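Putative metal-dependent phosphoesterase (Bifidobacterium adolescentis, PDB 3O0F) is a trinuclear-metal phosphoesterase of the PHP family that binds two iron ions, one zinc ion and AMP, and probably hydrolyses phosphate esters of nucleotides. Local coordinates at residues Gln36-Gly41 and Glu64-Pro69; Phe90-Ser95 and Lys193-Val198; Thr114-Glu119 and Tyr176-Pro181; Phe125-Asp130 and Asp151-Ala156; Val199-Ala204 and Asp225-Leu230. All blocks are in the same frame, centred on the assembly; numbering follows the deposited sequence. Where two conformers were deposited one is given.

Contact 1 of 5, residues Gln36-Gly41 and Glu64-Pro69; sequences QARKLG and EEIGLP. With EDO (1,2-ethanediol), chain G.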
# COMPACT_ATOMS: atom_id res chain seq x y z
N GLN A 36 16.08 7.54 -6.31
CA GLN A 36 16.03 8.34 -5.07
C GLN A 36 16.38 7.51 -3.83
O GLN A 36 17.12 7.98 -2.98
CB GLN A 36 14.69 9.02 -4.91
CG GLN A 36 14.46 10.13 -5.98
CD GLN A 36 13.16 10.92 -5.73
OE1 GLN A 36 12.34 10.53 -4.90
NE2 GLN A 36 12.99 12.04 -6.44
N ALA A 37 15.87 6.29 -3.74
CA ALA A 37 16.17 5.42 -2.62
C ALA A 37 17.69 5.19 -2.49
O ALA A 37 18.22 5.23 -1.39
CB ALA A 37 15.41 4.07 -2.73
N ARG A 38 18.38 4.97 -3.61
CA ARG A 38 19.83 4.84 -3.58
C ARG A 38 20.51 6.09 -3.09
O ARG A 38 21.39 6.04 -2.19
CB ARG A 38 20.40 4.42 -4.93
CG ARG A 38 21.85 3.88 -4.79
CD ARG A 38 22.47 3.46 -6.13
NE ARG A 38 23.93 3.57 -6.09
CZ ARG A 38 24.73 2.75 -5.43
NH1 ARG A 38 24.24 1.73 -4.74
NH2 ARG A 38 26.04 2.94 -5.45
N LYS A 39 20.10 7.23 -3.67
CA LYS A 39 20.64 8.56 -3.30
C LYS A 39 20.48 8.89 -1.82
O LYS A 39 21.31 9.55 -1.23
CB LYS A 39 20.03 9.67 -4.17
CG LYS A 39 20.63 9.70 -5.55
CD LYS A 39 19.84 10.62 -6.46
CE LYS A 39 20.47 10.71 -7.82
NZ LYS A 39 19.82 11.81 -8.64
N LEU A 40 19.45 8.35 -1.19
CA LEU A 40 19.19 8.61 0.23
C LEU A 40 19.95 7.64 1.12
O LEU A 40 19.82 7.69 2.32
CB LEU A 40 17.70 8.52 0.51
CG LEU A 40 16.87 9.59 -0.16
CD1 LEU A 40 15.38 9.41 0.12
CD2 LEU A 40 17.31 10.97 0.30
N GLY A 41 20.73 6.74 0.53
CA GLY A 41 21.56 5.82 1.30
C GLY A 41 20.81 4.63 1.85
O GLY A 41 21.28 4.00 2.78
N GLU A 64 18.16 -3.09 -11.43
CA GLU A 64 19.33 -3.68 -12.09
C GLU A 64 20.21 -2.63 -12.71
O GLU A 64 21.41 -2.75 -12.64
CB GLU A 64 18.91 -4.70 -13.16
CG GLU A 64 18.44 -6.04 -12.57
CD GLU A 64 17.64 -6.88 -13.56
OE1 GLU A 64 17.27 -6.35 -14.64
OE2 GLU A 64 17.35 -8.06 -13.24
N GLU A 65 19.62 -1.63 -13.35
CA GLU A 65 20.40 -0.55 -13.95
C GLU A 65 21.06 0.33 -12.90
O GLU A 65 22.22 0.66 -13.04
CB GLU A 65 19.56 0.29 -14.92
CG GLU A 65 20.17 1.65 -15.25
N ILE A 66 20.36 0.66 -11.83
CA ILE A 66 20.88 1.60 -10.82
C ILE A 66 21.71 0.90 -9.75
O ILE A 66 22.57 1.51 -9.13
CB ILE A 66 19.70 2.44 -10.23
CG1 ILE A 66 19.16 3.37 -11.33
CG2 ILE A 66 20.08 3.21 -8.98
CD1 ILE A 66 17.67 3.69 -11.19
N GLY A 67 21.48 -0.40 -9.54
CA GLY A 67 22.27 -1.17 -8.56
C GLY A 67 21.74 -0.97 -7.14
O GLY A 67 22.48 -0.62 -6.23
N LEU A 68 20.43 -1.16 -6.95
CA LEU A 68 19.86 -1.12 -5.63
C LEU A 68 18.93 -2.30 -5.51
O LEU A 68 18.00 -2.43 -6.32
CB LEU A 68 19.08 0.17 -5.37
CG LEU A 68 18.49 0.30 -3.98
CD1 LEU A 68 19.56 0.68 -2.97
CD2 LEU A 68 17.38 1.32 -4.03
N PRO A 69 19.16 -3.14 -4.51
CA PRO A 69 18.30 -4.27 -4.20
C PRO A 69 16.84 -3.84 -4.07
O PRO A 69 16.55 -2.80 -3.46
CB PRO A 69 18.81 -4.73 -2.83
CG PRO A 69 20.21 -4.24 -2.76
CD PRO A 69 20.25 -2.99 -3.54
C1 EDO G . 11.63 11.91 -1.07
O1 EDO G . 10.49 11.88 -0.15
C2 EDO G . 11.45 12.84 -2.27
O2 EDO G . 10.57 12.28 -3.29
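Arg38, near the C-terminal end of helix 30-39, and Leu68, just beyond helix 56-66, bury the most surface where these two helix ends meet, with Ile66 adding a smaller share. The arginine takes up CG anti to its backbone N (chi1 -163°) and stays extended as far as NE, so its aliphatic part runs alongside Ile66, the two side chains passing in opposite directions. Arg38 CD touches Ile66 CG2 at 3.7 Å and lies 3.6 Å from Ile66 O. Farther out the guanidinium meets the backbone obliquely, with Arg38 NH1 3.3 Å from Gly67 O. Gly67 has positive phi and is the first residue to leave helical geometry, which turns the chain toward strand 70-80. Leu68 also has CG anti to its backbone N, and its CD2 branch does the work: Leu68 CD2 reaches Ala37 CB at 3.6 Å and the backbone Arg38 N at 3.8 Å. Val34 and Val45 close around the same leucine, binding the two helix ends to strand 44-47. On the other helix a Schellman motif ends the helix at Gly41, where Gly41 N bonds to Arg38 O. The chemistry is graded from inside to outside: buried Leu68 and Ala37 form the apolar base, while the arginine lays its methylenes over that layer and keeps its charged end at the exposed rim.

Contact 2 of 5, residues Phe90-Ser95 and Lys193-Val198; sequences FQYDPS and KGAGGV
A short antiparallel bridge in the mixed central sheet of this PHP fold joins the end of strand 83-90 to the beginning of strand 198-201, and the turn leading out of helix 185-194 continues the contact. Phe90 and Val198 form a hydrogen-bonded pair, their side chains on the same face of the sheet, where Ile284 of helix 278-287 covers both. Phe90 N donates to Val198 O over 2.8 Å, and Val198 N donates back to Phe90 O over 2.9 Å; both donors lie in the plane of the carbonyl they meet. Beyond this pair the strand register breaks up. Gln91 takes positive phi, and a third bond, from Asp93 N to Ala195 O, runs almost straight at 178°. On the facing turn Gly196, with positive phi, is the C-prime residue of the Schellman motif that ends the helix, and Gly197, having no side chain, lets its CA come 3.6 Å from Tyr92 CB. Tyr92 CB also packs 3.8 Å from Ala195 CB. Tyr92 holds CG in the crowded position between its backbone N and carbonyl carbon (chi1 60°), which turns the ring away toward Trp56, and the hydroxyl bonds to Thr74. At the outer end Asp93 OD1 forms an Asx turn, gripped twice: Ser95 N comes from above the carboxylate plane, and Ser95 OG donates to the syn lone pair of Asp93 OD1 at 2.7 Å.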
# COMPACT_ATOMS: atom_id res chain seq x y z
N PHE A 90 4.60 -9.51 -0.21
CA PHE A 90 5.89 -9.43 -0.88
C PHE A 90 6.31 -10.80 -1.44
O PHE A 90 6.02 -11.86 -0.84
CB PHE A 90 6.98 -9.01 0.11
CG PHE A 90 6.77 -7.64 0.68
CD1 PHE A 90 7.03 -6.51 -0.08
CD2 PHE A 90 6.29 -7.50 1.97
CE1 PHE A 90 6.79 -5.22 0.45
CE2 PHE A 90 6.11 -6.23 2.53
CZ PHE A 90 6.34 -5.10 1.75
N GLN A 91 7.05 -10.73 -2.54
CA GLN A 91 7.77 -11.89 -3.09
C GLN A 91 6.89 -13.10 -3.32
O GLN A 91 7.19 -14.21 -2.87
CB GLN A 91 8.99 -12.23 -2.20
CG GLN A 91 10.01 -11.05 -2.13
CD GLN A 91 10.72 -10.79 -3.45
OE1 GLN A 91 10.65 -9.69 -4.01
NE2 GLN A 91 11.44 -11.81 -3.96
N TYR A 92 5.78 -12.88 -4.01
CA TYR A 92 4.86 -13.96 -4.38
C TYR A 92 4.88 -14.14 -5.89
O TYR A 92 5.34 -13.26 -6.62
CB TYR A 92 3.45 -13.67 -3.89
CG TYR A 92 2.86 -12.43 -4.43
CD1 TYR A 92 2.15 -12.44 -5.61
CD2 TYR A 92 3.01 -11.22 -3.76
CE1 TYR A 92 1.59 -11.29 -6.11
CE2 TYR A 92 2.46 -10.05 -4.26
CZ TYR A 92 1.75 -10.09 -5.42
OH TYR A 92 1.22 -8.93 -5.91
N ASP A 93 4.38 -15.28 -6.37
CA ASP A 93 4.31 -15.53 -7.81
C ASP A 93 3.28 -14.64 -8.51
O ASP A 93 2.08 -14.79 -8.31
CB ASP A 93 4.00 -17.00 -8.07
CG ASP A 93 3.72 -17.32 -9.52
OD1 ASP A 93 3.93 -16.45 -10.42
OD2 ASP A 93 3.23 -18.46 -9.73
N PRO A 94 3.74 -13.68 -9.33
CA PRO A 94 2.77 -12.74 -9.92
C PRO A 94 1.78 -13.36 -10.91
O PRO A 94 0.74 -12.80 -11.15
CB PRO A 94 3.66 -11.70 -10.59
CG PRO A 94 4.89 -12.43 -10.96
CD PRO A 94 5.11 -13.43 -9.82
N SER A 95 2.11 -14.52 -11.45
CA SER A 95 1.22 -15.20 -12.37
C SER A 95 0.21 -16.11 -11.65
O SER A 95 -0.61 -16.73 -12.29
CB SER A 95 2.06 -16.03 -13.36
OG SER A 95 2.61 -17.13 -12.65
N LYS A 193 -0.25 -16.48 0.74
CA LYS A 193 0.45 -17.70 1.07
C LYS A 193 0.33 -18.72 -0.07
O LYS A 193 1.30 -19.40 -0.39
CB LYS A 193 -0.09 -18.32 2.38
CG LYS A 193 0.08 -17.49 3.62
CD LYS A 193 1.38 -16.66 3.75
CE LYS A 193 2.52 -17.51 4.15
NZ LYS A 193 3.89 -16.83 4.19
N GLY A 194 -0.83 -18.80 -0.69
CA GLY A 194 -0.98 -19.68 -1.86
C GLY A 194 0.02 -19.39 -2.96
O GLY A 194 0.54 -20.32 -3.62
N ALA A 195 0.26 -18.10 -3.18
CA ALA A 195 1.12 -17.61 -4.27
C ALA A 195 2.59 -17.61 -3.81
O ALA A 195 3.46 -17.17 -4.53
CB ALA A 195 0.68 -16.20 -4.72
N GLY A 196 2.84 -18.14 -2.61
CA GLY A 196 4.20 -18.33 -2.12
C GLY A 196 4.80 -17.11 -1.46
O GLY A 196 6.02 -17.06 -1.22
N GLY A 197 3.95 -16.12 -1.15
CA GLY A 197 4.43 -14.84 -0.65
C GLY A 197 4.47 -14.67 0.86
O GLY A 197 4.13 -15.57 1.64
N VAL A 198 4.79 -13.45 1.25
CA VAL A 198 4.94 -13.05 2.63
C VAL A 198 3.94 -11.93 2.82
O VAL A 198 3.89 -10.96 2.05
CB VAL A 198 6.40 -12.59 2.93
CG1 VAL A 198 6.60 -12.07 4.40
CG2 VAL A 198 7.35 -13.73 2.60

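Contact 3 of 5, residues Thr114-Glu119 and Tyr176-Pro181; sequences TKRMVE and YYIPTP
Apolar contacts carry most of this meeting between helix 97-124 and the loop 176-181. Met117, deposited as selenomethionine, and Ile178 slide past each other in opposite directions, with Met117 CG 3.9 Å from Ile178 CG1. The CD1 tip of Ile178 also reaches Arg116 CB at 3.8 Å, crossing the arginine at about a right angle. A bend at chi3 (-69°) brings the guanidinium back, so that the same methyl sits over one of its faces. Contacts with polar backbone form the second group. Met117 CG lies 3.4 Å from Tyr176 O, while Met117 SE is 3.7 Å from Ile178 N. Met117 bends at chi3 (57°), bringing its CE within 4.1 Å of Tyr177 CA. Polar bonds that fix the loop come from residues beyond the two segments: Arg113 donates to Ile178 O, and Tyr176 OH bonds to Asp124. The Tyr177 ring, with Pro179 N over one face, packs beside Arg113 and Arg146. Both arginines bind AMP, so this long helix and irregular loop back them as a second shell to the nucleotide pocket.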
# COMPACT_ATOMS: atom_id res chain seq x y z
N THR A 114 -15.32 4.44 -8.20
CA THR A 114 -14.67 5.73 -8.28
C THR A 114 -15.42 6.57 -9.32
O THR A 114 -15.62 7.76 -9.13
CB THR A 114 -13.14 5.56 -8.53
OG1 THR A 114 -12.56 4.86 -7.41
CG2 THR A 114 -12.43 6.92 -8.65
N LYS A 115 -15.88 5.91 -10.38
CA LYS A 115 -16.76 6.56 -11.37
C LYS A 115 -18.04 7.05 -10.71
O LYS A 115 -18.46 8.17 -10.94
CB LYS A 115 -17.14 5.59 -12.49
CG LYS A 115 -16.09 5.36 -13.54
CD LYS A 115 -16.61 4.39 -14.62
CE LYS A 115 -15.74 4.40 -15.88
NZ LYS A 115 -15.84 3.12 -16.64
N ARG A 116 -18.66 6.23 -9.87
CA ARG A 116 -19.96 6.62 -9.27
C ARG A 116 -19.75 7.78 -8.32
O ARG A 116 -20.56 8.68 -8.27
CB ARG A 116 -20.66 5.44 -8.57
CG ARG A 116 -21.48 4.55 -9.54
CD ARG A 116 -22.19 3.37 -8.85
NE ARG A 116 -21.23 2.36 -8.38
CZ ARG A 116 -21.22 1.79 -7.17
NH1 ARG A 116 -22.16 2.09 -6.26
NH2 ARG A 116 -20.26 0.89 -6.86
N MSE A 117 -18.62 7.79 -7.61
CA MSE A 117 -18.24 8.94 -6.79
C MSE A 117 -18.06 10.21 -7.58
O MSE A 117 -18.48 11.25 -7.12
CB MSE A 117 -16.96 8.66 -6.03
CG MSE A 117 -17.19 7.84 -4.81
SE MSE A 117 -15.65 7.81 -3.64
CE MSE A 117 -15.36 9.74 -3.27
N VAL A 118 -17.40 10.12 -8.74
CA VAL A 118 -17.19 11.31 -9.57
C VAL A 118 -18.55 11.77 -10.14
O VAL A 118 -18.81 12.96 -10.23
CB VAL A 118 -16.11 11.07 -10.66
CG1 VAL A 118 -15.95 12.31 -11.51
CG2 VAL A 118 -14.78 10.71 -10.03
N GLU A 119 -19.45 10.83 -10.47
CA GLU A 119 -20.76 11.21 -11.01
C GLU A 119 -21.44 12.12 -9.98
O GLU A 119 -21.98 13.16 -10.35
CB GLU A 119 -21.63 9.97 -11.33
CG GLU A 119 -22.77 10.25 -12.34
N TYR A 176 -20.45 12.06 -0.46
CA TYR A 176 -20.03 11.55 -1.77
C TYR A 176 -19.33 10.20 -1.64
O TYR A 176 -19.29 9.42 -2.60
CB TYR A 176 -19.07 12.54 -2.42
CG TYR A 176 -19.58 13.97 -2.49
CD1 TYR A 176 -20.56 14.33 -3.41
CD2 TYR A 176 -19.06 14.96 -1.65
CE1 TYR A 176 -21.04 15.65 -3.47
CE2 TYR A 176 -19.52 16.28 -1.71
CZ TYR A 176 -20.51 16.62 -2.62
OH TYR A 176 -20.99 17.92 -2.69
N TYR A 177 -18.76 9.92 -0.48
CA TYR A 177 -18.00 8.68 -0.27
C TYR A 177 -18.81 7.42 -0.56
O TYR A 177 -19.94 7.28 -0.11
CB TYR A 177 -17.47 8.63 1.16
CG TYR A 177 -16.66 7.40 1.44
CD1 TYR A 177 -15.41 7.23 0.86
CD2 TYR A 177 -17.14 6.38 2.29
CE1 TYR A 177 -14.64 6.13 1.10
CE2 TYR A 177 -16.37 5.24 2.55
CZ TYR A 177 -15.12 5.13 1.93
OH TYR A 177 -14.31 4.03 2.13
N ILE A 178 -18.22 6.49 -1.32
CA ILE A 178 -18.70 5.10 -1.43
C ILE A 178 -17.56 4.13 -1.04
O ILE A 178 -16.42 4.35 -1.41
CB ILE A 178 -19.17 4.79 -2.86
CG1 ILE A 178 -20.18 5.85 -3.34
CG2 ILE A 178 -19.75 3.39 -2.92
CD1 ILE A 178 -20.64 5.66 -4.77
N PRO A 179 -17.85 3.08 -0.25
CA PRO A 179 -16.78 2.12 0.04
C PRO A 179 -16.54 1.18 -1.15
O PRO A 179 -17.48 0.89 -1.93
CB PRO A 179 -17.31 1.35 1.28
CG PRO A 179 -18.76 1.48 1.24
CD PRO A 179 -19.11 2.74 0.45
N THR A 180 -15.31 0.72 -1.31
CA THR A 180 -15.03 -0.27 -2.36
C THR A 180 -15.30 -1.68 -1.83
O THR A 180 -14.78 -2.04 -0.78
CB THR A 180 -13.57 -0.23 -2.86
OG1 THR A 180 -13.23 1.08 -3.31
CG2 THR A 180 -13.40 -1.21 -4.01
N PRO A 181 -16.08 -2.50 -2.58
CA PRO A 181 -16.18 -3.94 -2.20
C PRO A 181 -14.76 -4.56 -2.15
O PRO A 181 -13.98 -4.38 -3.10
CB PRO A 181 -17.01 -4.56 -3.33
CG PRO A 181 -17.75 -3.38 -3.95
CD PRO A 181 -16.83 -2.20 -3.81

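Contact 4 of 5, residues Phe125-Asp130 and Asp151-Ala156; sequences FPITWD and DALVAA
Ile127 buries more surface than any other residue here, pressing its side chain against the last turns of helix 146-155. CG1 lies anti to its own carbonyl carbon (chi1 -83°), and Ile127 CD1 lies 3.2 Å from Ala152 O and 3.3 Å from the methyl Ala152 CB. Leu153 crosses it at about a right angle, Leu153 CD2 being only 3.4 Å from Ile127 CG1, tighter than usual van der Waals contact. Ile127 was modelled in two conformers, so such closeness describes one of them. Leu153 CD2 also lies 3.9 Å from Phe125 CB, again with the side chains at about a right angle. Ala156 completes the first shell at the helix end, with Ala156 CB 3.5 Å from Pro126 O.

The backbone positions these groups. Pro126 is the centre of an inverse gamma turn closed by Ile127 N bonding to Phe125 O, and Phe125 and Ile127 both point toward the same helix. Next, Thr128 occupies the N-cap of helix 129-133: its side chain caps a backbone N of the first turn, and Thr128 N bonds to Asp131. Farther out, Val118 of helix 97-124 and Val132 also pack on Ile127, while Asp151 forms a salt bridge with the AMP-binding Arg162. In the helical region behind Arg162, helix 146-155 thus packs against an N-capped helix start and the inverse gamma turn preceding the cap.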
# COMPACT_ATOMS: atom_id res chain seq x y z
N PHE A 125 -19.22 20.03 -8.01
CA PHE A 125 -17.86 20.52 -8.23
C PHE A 125 -17.51 20.50 -9.72
O PHE A 125 -18.03 19.70 -10.47
CB PHE A 125 -16.85 19.66 -7.47
CG PHE A 125 -16.94 19.76 -5.98
CD1 PHE A 125 -16.35 20.80 -5.29
CD2 PHE A 125 -17.60 18.76 -5.24
CE1 PHE A 125 -16.43 20.88 -3.89
CE2 PHE A 125 -17.69 18.83 -3.84
CZ PHE A 125 -17.11 19.90 -3.17
N PRO A 126 -16.58 21.35 -10.14
CA PRO A 126 -16.21 21.34 -11.56
C PRO A 126 -15.18 20.25 -11.85
O PRO A 126 -13.99 20.54 -12.03
CB PRO A 126 -15.60 22.73 -11.77
CG PRO A 126 -14.94 23.03 -10.43
CD PRO A 126 -15.80 22.35 -9.37
N ILE A 127 -15.65 19.00 -11.88
CA ILE A 127 -14.83 17.82 -12.20
C ILE A 127 -15.64 16.94 -13.14
O ILE A 127 -16.87 16.88 -13.04
CB ILE A 127 -14.49 17.00 -10.95
CG1 ILE A 127 -13.28 17.61 -10.24
CG2 ILE A 127 -14.17 15.54 -11.30
CD1 ILE A 127 -12.02 17.53 -11.03
N THR A 128 -14.95 16.27 -14.06
CA THR A 128 -15.57 15.30 -14.97
C THR A 128 -14.77 14.03 -14.85
O THR A 128 -13.66 14.02 -14.32
CB THR A 128 -15.55 15.81 -16.43
OG1 THR A 128 -14.19 15.96 -16.88
CG2 THR A 128 -16.28 17.20 -16.57
N TRP A 129 -15.31 12.94 -15.36
CA TRP A 129 -14.57 11.70 -15.40
C TRP A 129 -13.25 11.92 -16.12
O TRP A 129 -12.22 11.44 -15.64
CB TRP A 129 -15.40 10.57 -16.03
CG TRP A 129 -14.71 9.24 -15.98
CD1 TRP A 129 -14.40 8.43 -17.04
CD2 TRP A 129 -14.18 8.59 -14.81
NE1 TRP A 129 -13.74 7.31 -16.60
CE2 TRP A 129 -13.60 7.38 -15.24
CE3 TRP A 129 -14.18 8.90 -13.44
CZ2 TRP A 129 -13.00 6.48 -14.35
CZ3 TRP A 129 -13.59 8.00 -12.56
CH2 TRP A 129 -13.01 6.80 -13.02
N ASP A 130 -13.24 12.68 -17.21
CA ASP A 130 -11.98 12.96 -17.92
C ASP A 130 -10.93 13.72 -17.13
O ASP A 130 -9.73 13.57 -17.38
CB ASP A 130 -12.22 13.73 -19.22
CG ASP A 130 -12.83 12.87 -20.32
OD1 ASP A 130 -12.91 11.64 -20.15
OD2 ASP A 130 -13.23 13.45 -21.36
N ASP A 151 -6.69 14.53 -6.65
CA ASP A 151 -5.82 15.19 -7.62
C ASP A 151 -6.59 16.00 -8.67
O ASP A 151 -6.17 17.11 -9.02
CB ASP A 151 -4.91 14.18 -8.33
CG ASP A 151 -3.85 13.55 -7.39
OD1 ASP A 151 -3.61 14.12 -6.27
OD2 ASP A 151 -3.26 12.48 -7.77
N ALA A 152 -7.68 15.45 -9.20
CA ALA A 152 -8.46 16.17 -10.20
C ALA A 152 -9.05 17.45 -9.58
O ALA A 152 -9.12 18.50 -10.25
CB ALA A 152 -9.54 15.29 -10.80
N LEU A 153 -9.42 17.39 -8.30
CA LEU A 153 -10.03 18.54 -7.59
C LEU A 153 -8.97 19.58 -7.29
O LEU A 153 -9.29 20.76 -7.19
CB LEU A 153 -10.75 18.13 -6.28
CG LEU A 153 -12.07 17.37 -6.46
CD1 LEU A 153 -12.41 16.57 -5.21
CD2 LEU A 153 -13.21 18.27 -6.88
N VAL A 154 -7.72 19.16 -7.15
CA VAL A 154 -6.59 20.11 -7.01
C VAL A 154 -6.27 20.72 -8.39
O VAL A 154 -6.14 21.94 -8.49
CB VAL A 154 -5.35 19.45 -6.37
CG1 VAL A 154 -4.14 20.42 -6.40
CG2 VAL A 154 -5.67 18.99 -4.94
N ALA A 155 -6.20 19.91 -9.45
CA ALA A 155 -6.00 20.45 -10.82
C ALA A 155 -7.09 21.44 -11.26
O ALA A 155 -6.83 22.33 -12.10
CB ALA A 155 -5.88 19.34 -11.83
N ALA A 156 -8.30 21.27 -10.74
CA ALA A 156 -9.44 22.14 -11.05
C ALA A 156 -9.47 23.38 -10.15
O ALA A 156 -10.27 24.28 -10.36
CB ALA A 156 -10.75 21.35 -10.92

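Contact 5 of 5, residues Val199-Ala204 and Asp225-Leu230; sequences VVAAHA and DGLDGL. With FE (Fe (III) ion), chain D.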
# COMPACT_ATOMS: atom_id res chain seq x y z
N VAL A 199 3.17 -12.04 3.88
CA VAL A 199 2.07 -11.10 4.13
C VAL A 199 2.23 -10.38 5.48
O VAL A 199 2.47 -11.00 6.53
CB VAL A 199 0.65 -11.79 3.94
CG1 VAL A 199 0.47 -12.94 4.86
CG2 VAL A 199 -0.45 -10.75 4.11
N VAL A 200 2.06 -9.07 5.45
CA VAL A 200 2.30 -8.20 6.62
C VAL A 200 1.08 -7.26 6.77
O VAL A 200 0.65 -6.72 5.78
CB VAL A 200 3.60 -7.37 6.40
CG1 VAL A 200 3.78 -6.26 7.48
CG2 VAL A 200 4.84 -8.31 6.28
N ALA A 201 0.53 -7.09 7.97
CA ALA A 201 -0.56 -6.14 8.20
C ALA A 201 0.06 -4.70 8.23
O ALA A 201 0.97 -4.43 8.99
CB ALA A 201 -1.31 -6.47 9.55
N ALA A 202 -0.42 -3.84 7.33
CA ALA A 202 0.08 -2.45 7.17
C ALA A 202 -0.57 -1.49 8.20
O ALA A 202 -1.74 -1.64 8.53
CB ALA A 202 -0.21 -1.94 5.75
N HIS A 203 0.24 -0.57 8.72
CA HIS A 203 -0.13 0.50 9.70
C HIS A 203 -1.35 0.11 10.58
O HIS A 203 -2.39 0.78 10.56
CB HIS A 203 -0.38 1.83 8.93
CG HIS A 203 -1.21 1.67 7.69
ND1 HIS A 203 -2.56 1.35 7.74
CD2 HIS A 203 -0.90 1.79 6.38
CE1 HIS A 203 -3.04 1.26 6.51
NE2 HIS A 203 -2.05 1.52 5.66
N ALA A 204 -1.22 -0.97 11.35
CA ALA A 204 -2.41 -1.57 11.95
C ALA A 204 -2.88 -0.80 13.18
O ALA A 204 -3.97 -1.09 13.71
CB ALA A 204 -2.19 -3.06 12.29
N ASP A 225 -4.23 -17.77 10.26
CA ASP A 225 -4.40 -17.90 8.80
C ASP A 225 -3.05 -18.00 8.05
O ASP A 225 -3.06 -18.42 6.90
CB ASP A 225 -5.11 -16.68 8.20
CG ASP A 225 -6.57 -16.51 8.65
OD1 ASP A 225 -7.22 -17.51 9.09
OD2 ASP A 225 -7.05 -15.34 8.55
N GLY A 226 -1.95 -17.60 8.70
CA GLY A 226 -0.60 -17.49 8.09
C GLY A 226 0.05 -16.09 8.01
O GLY A 226 1.03 -15.92 7.31
N LEU A 227 -0.45 -15.09 8.74
CA LEU A 227 0.16 -13.74 8.74
C LEU A 227 1.62 -13.80 9.13
O LEU A 227 1.97 -14.38 10.16
CB LEU A 227 -0.60 -12.76 9.65
CG LEU A 227 -0.09 -11.31 9.66
CD1 LEU A 227 -0.47 -10.58 8.34
CD2 LEU A 227 -0.69 -10.56 10.89
N ASP A 228 2.49 -13.21 8.32
CA ASP A 228 3.92 -13.28 8.62
C ASP A 228 4.39 -12.16 9.53
O ASP A 228 5.38 -12.32 10.25
CB ASP A 228 4.72 -13.23 7.33
CG ASP A 228 4.49 -14.45 6.46
OD1 ASP A 228 5.19 -15.45 6.72
OD2 ASP A 228 3.66 -14.38 5.51
N GLY A 229 3.76 -10.98 9.44
CA GLY A 229 4.31 -9.79 10.11
C GLY A 229 3.37 -8.62 10.30
O GLY A 229 2.25 -8.60 9.81
N LEU A 230 3.89 -7.63 11.01
CA LEU A 230 3.22 -6.37 11.37
C LEU A 230 4.15 -5.21 11.05
O LEU A 230 5.32 -5.23 11.41
CB LEU A 230 2.98 -6.36 12.89
CG LEU A 230 2.05 -7.45 13.44
CD1 LEU A 230 1.90 -7.33 14.95
CD2 LEU A 230 0.69 -7.38 12.75
FE FE D . -2.33 1.73 3.39
O HOH W 1 -0.45 2.43 3.36
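Backbone and side chain are knitted most closely at the Val199 end of this contact. Val199 N donates to Asp228 OD2 over 2.9 Å in a nearly straight bond (170°), approaching from above the carboxylate plane, and Val199 O accepts from Asp228 N at 2.8 Å as well as, weakly, from Gly229 N. Asp228 points CG anti to its carbonyl carbon (chi1 -66°), which swings the carboxylate across the start of the neighbouring strand. Lys193 and Arg287 both make salt bridges to it, a setting that probably favours the charged form of this buried acid. Two residues on, Ala201 N bonds to Gly229 O at 2.9 Å, though from above the carbonyl plane. Strands 198-201 and 229-233 run parallel and are joined through helix 216-225 as a beta-alpha-beta unit, whose helix ends in a Schellman motif at Gly226. Gly229 pairs with Val200, whose CG1 lies 3.6 Å from Gly229 O. On the other face of the sheet, Ala201 CB meets Leu230 CD2 at 3.9 Å, and Leu227 CD1 comes within 3.6 Å of Ala201 N. The partly exposed end is looser: past Ala201 the chain turns away from its partner, and His203 projects to the metal site. His203 NE2 binds FE at 2.3 Å, and a water O lies 2.0 Å from FE; Glu75 and His86 bind the same ion.

Contacts 2 and 5 are buried and neighbour one another along strand 198-201: the first ties it antiparallel to strand 83-90, the second parallel to strand 229-233. They touch through the salt bridge between Lys193 and Asp228, and backbone hydrogen bonds dominate both. Contacts 1, 3 and 4 are only partly buried and depend on side-chain packing instead. Contacts 3 and 4 meet on the same side of the chain's centre, where Tyr176 packs on Phe125 and Lys115 on Trp129, contact 4 being nested within the loop that contact 3 closes. Contact 1 touches none of the others, coming no nearer than about 9 Å (nearest atoms, to contact 2); like contact 3 it has an arginine at its edge.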